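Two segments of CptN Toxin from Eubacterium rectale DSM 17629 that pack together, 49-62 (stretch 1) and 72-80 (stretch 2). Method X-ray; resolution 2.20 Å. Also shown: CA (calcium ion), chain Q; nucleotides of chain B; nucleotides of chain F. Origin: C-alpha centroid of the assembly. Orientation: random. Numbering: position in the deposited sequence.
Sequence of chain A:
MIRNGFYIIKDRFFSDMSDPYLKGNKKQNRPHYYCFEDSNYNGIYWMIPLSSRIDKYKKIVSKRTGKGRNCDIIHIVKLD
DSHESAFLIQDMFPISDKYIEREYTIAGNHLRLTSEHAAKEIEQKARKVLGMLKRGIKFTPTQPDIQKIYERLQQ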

# COMPACT_ATOMS: atom_id res chain seq x y z
N PRO A 49 -11.52 -22.34 -9.19
CA PRO A 49 -12.93 -22.49 -9.40
C PRO A 49 -13.75 -21.70 -8.37
O PRO A 49 -13.34 -21.62 -7.24
CB PRO A 49 -13.14 -24.00 -9.15
CG PRO A 49 -12.09 -24.39 -8.19
CD PRO A 49 -10.91 -23.51 -8.55
N LEU A 50 -14.93 -21.21 -8.75
CA LEU A 50 -15.84 -20.58 -7.82
C LEU A 50 -17.05 -21.41 -7.47
O LEU A 50 -17.50 -22.25 -8.26
CB LEU A 50 -16.36 -19.26 -8.38
CG LEU A 50 -15.41 -18.20 -8.91
CD1 LEU A 50 -16.14 -16.84 -8.93
CD2 LEU A 50 -14.10 -18.07 -8.17
N SER A 51 -17.60 -21.14 -6.29
CA SER A 51 -18.84 -21.68 -5.86
C SER A 51 -19.68 -20.55 -5.23
O SER A 51 -19.16 -19.67 -4.57
CB SER A 51 -18.60 -22.79 -4.89
OG SER A 51 -19.82 -23.18 -4.23
N SER A 52 -21.00 -20.61 -5.38
CA SER A 52 -21.90 -19.69 -4.67
C SER A 52 -22.48 -20.25 -3.39
O SER A 52 -23.44 -19.71 -2.87
CB SER A 52 -23.00 -19.19 -5.62
OG SER A 52 -23.73 -20.26 -6.12
N ARG A 53 -21.97 -21.38 -2.90
CA ARG A 53 -22.50 -22.00 -1.67
C ARG A 53 -21.88 -21.33 -0.44
O ARG A 53 -21.04 -21.91 0.22
CB ARG A 53 -22.25 -23.49 -1.66
CG ARG A 53 -22.97 -24.16 -2.83
CD ARG A 53 -23.02 -25.66 -2.83
NE ARG A 53 -23.89 -26.09 -3.90
CZ ARG A 53 -24.59 -27.19 -3.86
NH1 ARG A 53 -24.49 -28.01 -2.80
NH2 ARG A 53 -25.41 -27.47 -4.85
N ILE A 54 -22.30 -20.10 -0.19
CA ILE A 54 -21.63 -19.23 0.73
C ILE A 54 -21.79 -19.77 2.16
O ILE A 54 -20.85 -19.70 2.93
CB ILE A 54 -22.17 -17.80 0.62
CG1 ILE A 54 -22.01 -17.22 -0.80
CG2 ILE A 54 -21.46 -16.86 1.59
CD1 ILE A 54 -20.62 -17.40 -1.38
N ASP A 55 -22.97 -20.28 2.49
CA ASP A 55 -23.26 -20.87 3.80
C ASP A 55 -22.24 -21.99 4.08
O ASP A 55 -21.65 -22.01 5.16
CB ASP A 55 -24.73 -21.34 3.95
CG ASP A 55 -25.73 -20.17 4.00
OD1 ASP A 55 -25.38 -19.06 4.43
OD2 ASP A 55 -26.88 -20.34 3.60
N LYS A 56 -21.95 -22.83 3.08
CA LYS A 56 -21.01 -23.90 3.29
C LYS A 56 -19.59 -23.35 3.47
O LYS A 56 -18.87 -23.74 4.40
CB LYS A 56 -21.02 -24.90 2.14
CG LYS A 56 -19.87 -25.91 2.20
CD LYS A 56 -19.95 -26.94 1.10
CE LYS A 56 -18.64 -27.72 1.02
NZ LYS A 56 -18.63 -28.73 -0.02
N TYR A 57 -19.17 -22.46 2.57
CA TYR A 57 -17.78 -22.03 2.55
C TYR A 57 -17.42 -21.04 3.65
O TYR A 57 -16.27 -21.01 4.09
CB TYR A 57 -17.36 -21.60 1.15
CG TYR A 57 -17.25 -22.86 0.27
CD1 TYR A 57 -16.20 -23.73 0.43
CD2 TYR A 57 -18.26 -23.23 -0.60
CE1 TYR A 57 -16.14 -24.93 -0.28
CE2 TYR A 57 -18.22 -24.44 -1.30
CZ TYR A 57 -17.12 -25.28 -1.16
OH TYR A 57 -17.03 -26.47 -1.86
N LYS A 58 -18.39 -20.29 4.13
CA LYS A 58 -18.22 -19.44 5.33
C LYS A 58 -17.84 -20.26 6.55
O LYS A 58 -17.00 -19.83 7.31
CB LYS A 58 -19.47 -18.62 5.66
CG LYS A 58 -19.48 -17.25 4.97
CD LYS A 58 -20.75 -16.43 5.32
CE LYS A 58 -20.92 -14.95 4.94
NZ LYS A 58 -19.69 -14.12 4.82
N LYS A 59 -18.46 -21.43 6.73
CA LYS A 59 -18.13 -22.29 7.87
C LYS A 59 -16.71 -22.75 7.79
O LYS A 59 -16.03 -22.86 8.81
CB LYS A 59 -19.05 -23.48 7.98
CG LYS A 59 -20.47 -23.07 8.38
CD LYS A 59 -21.48 -24.23 8.48
CE LYS A 59 -22.87 -23.61 8.72
NZ LYS A 59 -23.99 -24.49 8.29
N ILE A 60 -16.22 -22.98 6.59
CA ILE A 60 -14.85 -23.44 6.47
C ILE A 60 -13.86 -22.32 6.74
O ILE A 60 -12.90 -22.51 7.48
CB ILE A 60 -14.62 -24.07 5.10
CG1 ILE A 60 -15.37 -25.41 5.09
CG2 ILE A 60 -13.14 -24.26 4.85
CD1 ILE A 60 -15.53 -26.01 3.74
N VAL A 61 -14.16 -21.13 6.24
CA VAL A 61 -13.39 -19.94 6.62
C VAL A 61 -13.35 -19.70 8.15
O VAL A 61 -12.27 -19.50 8.72
CB VAL A 61 -13.96 -18.68 5.94
CG1 VAL A 61 -13.39 -17.37 6.54
CG2 VAL A 61 -13.66 -18.75 4.44
N SER A 62 -14.50 -19.77 8.79
CA SER A 62 -14.61 -19.53 10.24
C SER A 62 -13.86 -20.58 11.11
O SER A 62 -13.49 -20.28 12.23
CB SER A 62 -16.08 -19.32 10.65
OG SER A 62 -16.77 -20.54 10.61
N ASP A 72 -6.56 -19.09 3.91
CA ASP A 72 -6.01 -18.94 2.55
C ASP A 72 -6.68 -19.85 1.53
O ASP A 72 -6.57 -19.61 0.37
CB ASP A 72 -4.52 -19.24 2.55
CG ASP A 72 -3.77 -18.50 3.68
OD1 ASP A 72 -3.53 -17.29 3.53
OD2 ASP A 72 -3.46 -19.14 4.72
N ILE A 73 -7.30 -20.94 1.98
CA ILE A 73 -7.79 -21.96 1.08
C ILE A 73 -9.17 -21.60 0.47
O ILE A 73 -9.55 -22.14 -0.57
CB ILE A 73 -7.89 -23.35 1.77
CG1 ILE A 73 -8.65 -23.31 3.07
CG2 ILE A 73 -6.50 -23.88 2.02
CD1 ILE A 73 -9.02 -24.68 3.59
N ILE A 74 -9.86 -20.66 1.10
CA ILE A 74 -11.11 -20.12 0.63
C ILE A 74 -11.16 -18.64 0.89
O ILE A 74 -10.80 -18.17 1.99
CB ILE A 74 -12.25 -20.77 1.36
CG1 ILE A 74 -12.42 -22.18 0.82
CG2 ILE A 74 -13.54 -20.03 1.13
CD1 ILE A 74 -12.87 -23.08 1.91
N HIS A 75 -11.58 -17.89 -0.11
CA HIS A 75 -11.75 -16.45 0.03
C HIS A 75 -13.10 -16.08 -0.60
O HIS A 75 -13.42 -16.48 -1.73
CB HIS A 75 -10.61 -15.74 -0.67
CG HIS A 75 -10.62 -14.26 -0.49
ND1 HIS A 75 -10.23 -13.65 0.69
CD2 HIS A 75 -10.95 -13.27 -1.33
CE1 HIS A 75 -10.36 -12.34 0.57
NE2 HIS A 75 -10.80 -12.08 -0.65
N ILE A 76 -13.88 -15.34 0.16
CA ILE A 76 -15.23 -14.96 -0.23
C ILE A 76 -15.26 -13.47 -0.45
O ILE A 76 -14.83 -12.70 0.40
CB ILE A 76 -16.24 -15.35 0.85
CG1 ILE A 76 -16.35 -16.87 0.90
CG2 ILE A 76 -17.61 -14.78 0.54
CD1 ILE A 76 -17.11 -17.39 2.08
N VAL A 77 -15.69 -13.07 -1.62
CA VAL A 77 -15.80 -11.67 -1.93
C VAL A 77 -16.95 -11.41 -2.89
O VAL A 77 -17.36 -12.28 -3.68
CB VAL A 77 -14.46 -11.16 -2.50
CG1 VAL A 77 -14.18 -11.73 -3.88
CG2 VAL A 77 -14.43 -9.64 -2.57
N LYS A 78 -17.50 -10.21 -2.80
CA LYS A 78 -18.59 -9.78 -3.67
C LYS A 78 -17.97 -9.43 -5.01
O LYS A 78 -17.09 -8.57 -5.08
CB LYS A 78 -19.26 -8.54 -3.05
CG LYS A 78 -20.75 -8.48 -3.18
CD LYS A 78 -21.35 -7.26 -2.46
CE LYS A 78 -21.50 -7.58 -0.99
NZ LYS A 78 -22.17 -6.56 -0.15
N LEU A 79 -18.45 -10.06 -6.07
CA LEU A 79 -17.98 -9.71 -7.43
C LEU A 79 -18.74 -8.51 -7.98
O LEU A 79 -19.68 -8.01 -7.35
CB LEU A 79 -18.15 -10.88 -8.39
CG LEU A 79 -17.52 -12.18 -7.92
CD1 LEU A 79 -17.66 -13.22 -9.01
CD2 LEU A 79 -16.05 -11.95 -7.59
N ASP A 80 -18.35 -8.07 -9.16
CA ASP A 80 -18.96 -6.91 -9.79
C ASP A 80 -20.44 -7.16 -10.24
O ASP A 80 -21.12 -6.23 -10.64
CB ASP A 80 -18.12 -6.44 -10.98
CG ASP A 80 -16.70 -6.00 -10.57
OD1 ASP A 80 -16.50 -5.75 -9.38
OD2 ASP A 80 -15.81 -5.91 -11.43
CA CA Q . -17.14 -3.59 -8.35
P U B 6 -4.14 -27.84 9.31
OP1 U B 6 -3.10 -27.88 10.36
OP2 U B 6 -5.45 -27.20 9.60
O5' U B 6 -3.46 -27.19 8.03
C5' U B 6 -2.19 -27.69 7.56
C4' U B 6 -1.19 -26.56 7.46
O4' U B 6 -1.70 -25.58 6.49
C3' U B 6 -0.93 -25.76 8.74
O3' U B 6 0.41 -25.25 8.68
C2' U B 6 -1.88 -24.58 8.58
O2' U B 6 -1.55 -23.48 9.39
C1' U B 6 -1.74 -24.30 7.08
N1 U B 6 -2.87 -23.56 6.51
C2 U B 6 -2.65 -22.26 6.09
O2 U B 6 -1.53 -21.77 6.03
N3 U B 6 -3.76 -21.61 5.62
C4 U B 6 -5.05 -22.08 5.58
O4 U B 6 -5.94 -21.37 5.12
C5 U B 6 -5.21 -23.41 6.07
C6 U B 6 -4.14 -24.08 6.52
P A B 2 -21.14 -29.19 -2.35
OP1 A B 2 -22.10 -28.67 -1.39
OP2 A B 2 -19.90 -28.42 -2.66
O5' A B 2 -20.65 -30.65 -1.96
C5' A B 2 -21.62 -31.67 -1.60
C4' A B 2 -20.91 -33.00 -1.52
O4' A B 2 -20.30 -33.29 -2.82
C3' A B 2 -19.74 -33.09 -0.54
O3' A B 2 -20.10 -33.37 0.79
C2' A B 2 -18.95 -34.26 -1.10
O2' A B 2 -19.57 -35.48 -0.84
C1' A B 2 -19.07 -34.00 -2.60
N9 A B 2 -17.99 -33.18 -3.11
C8 A B 2 -18.00 -31.85 -3.44
N7 A B 2 -16.86 -31.43 -3.94
C5 A B 2 -16.07 -32.56 -3.98
C6 A B 2 -14.75 -32.78 -4.42
N6 A B 2 -13.97 -31.82 -4.92
N1 A B 2 -14.26 -34.04 -4.33
C2 A B 2 -15.05 -35.00 -3.83
N3 A B 2 -16.30 -34.91 -3.39
C4 A B 2 -16.76 -33.66 -3.50
P A F 14 -17.98 -2.14 -11.41
OP1 A F 14 -19.34 -1.75 -11.05
OP2 A F 14 -17.19 -2.97 -10.42
O5' A F 14 -18.02 -2.90 -12.80
C5' A F 14 -16.80 -3.37 -13.41
C4' A F 14 -17.09 -3.92 -14.78
O4' A F 14 -18.08 -4.97 -14.67
C3' A F 14 -17.72 -2.91 -15.72
O3' A F 14 -16.76 -2.10 -16.38
C2' A F 14 -18.46 -3.82 -16.69
O2' A F 14 -17.60 -4.35 -17.68
C1' A F 14 -18.97 -4.90 -15.76
N9 A F 14 -20.34 -4.70 -15.26
C8 A F 14 -20.82 -4.73 -13.97
N7 A F 14 -22.13 -4.60 -13.89
C5 A F 14 -22.53 -4.51 -15.22
C6 A F 14 -23.81 -4.39 -15.82
N6 A F 14 -24.94 -4.30 -15.13
N1 A F 14 -23.87 -4.38 -17.17
C2 A F 14 -22.73 -4.45 -17.86
N3 A F 14 -21.47 -4.58 -17.41
C4 A F 14 -21.45 -4.61 -16.07
O HOH W 1 -19.60 -3.57 -8.47
O HOH W 2 -17.56 -1.28 -7.99
O HOH W 3 -16.38 -4.06 -6.02
O HOH W 4 -14.73 -3.22 -8.41

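Helices often pack against neighbouring strands mainly through apolar surface, some of it lent by the carbon portions of polar side chains, and this contact in CptN toxin is a compact example. Helix 54-62 runs obliquely across strand 75-78, their N-to-C directions 130° apart and their axes approaching to 9.2 Å. No hydrogen bond joins the two stretches. Of the 401 Å² buried between them, both sides summed, Ile 76 and Ile 74 are the largest contributors and make up most of the share on their own stretch, with Val 61 contributing the most on the helix side.

Ile 76 is covered over 91 Å². Its CA-to-CB bond points toward the helix, and with chi1 in m and chi2 in t the chain extends so that CD1 becomes its leading atom. That methyl meets successive parts of the helix: CG of Lys 58 lies 3.7 Å from CD1 of Ile 76, CB of Tyr 57 lies 4.3 Å from CD1 of Ile 76, and CG2 of Ile 54 and CG2 of Val 61 each lie 4.4 Å from CD1 of Ile 76. The Lys 58 contact illustrates how a charged residue can still lend apolar surface: its CA-to-CB bond points away from the strand, yet the aliphatic part of the chain reaches Ile 76.

Ile 74, covered over 84 Å², sits two residues earlier and also points toward the helix, whereas the intervening His 75 points away, the alternation expected of an extended chain. CD1 of Ile 74 is only 3.2 Å from CG2 of Ile 60, a very tight methyl-to-methyl approach, and chi2 at 146° lies between wells. The same CD1 of Ile 74 approaches the edge of the Tyr 57 ring, 3.7 Å from CD1 of Tyr 57. The other branch is used as well, since CG2 of Ile 74 lies 3.6 Å from CG2 of Val 61.

Val 61, with 41 Å² covered, therefore links the two isoleucines. Its CA-to-CB bond points sideways, but chi1 in t places CG2 against both. The CA atoms of Val 61 and Ile 74 are 6.4 Å apart, closer than the 7.7 Å between the CA atoms of Lys 58 and Ile 76. At one margin, Leu 50 and Leu 79 make a separate apolar contact, CD1 to CD1 at 3.9 Å.

Some polar groups outside the packed surface bind RNA: NH1 of Arg 53 donates to OP1 of A2 of chain B at 2.9 Å, and OD2 of Asp 72 accepts from N3 of U6 of chain B at 2.6 Å.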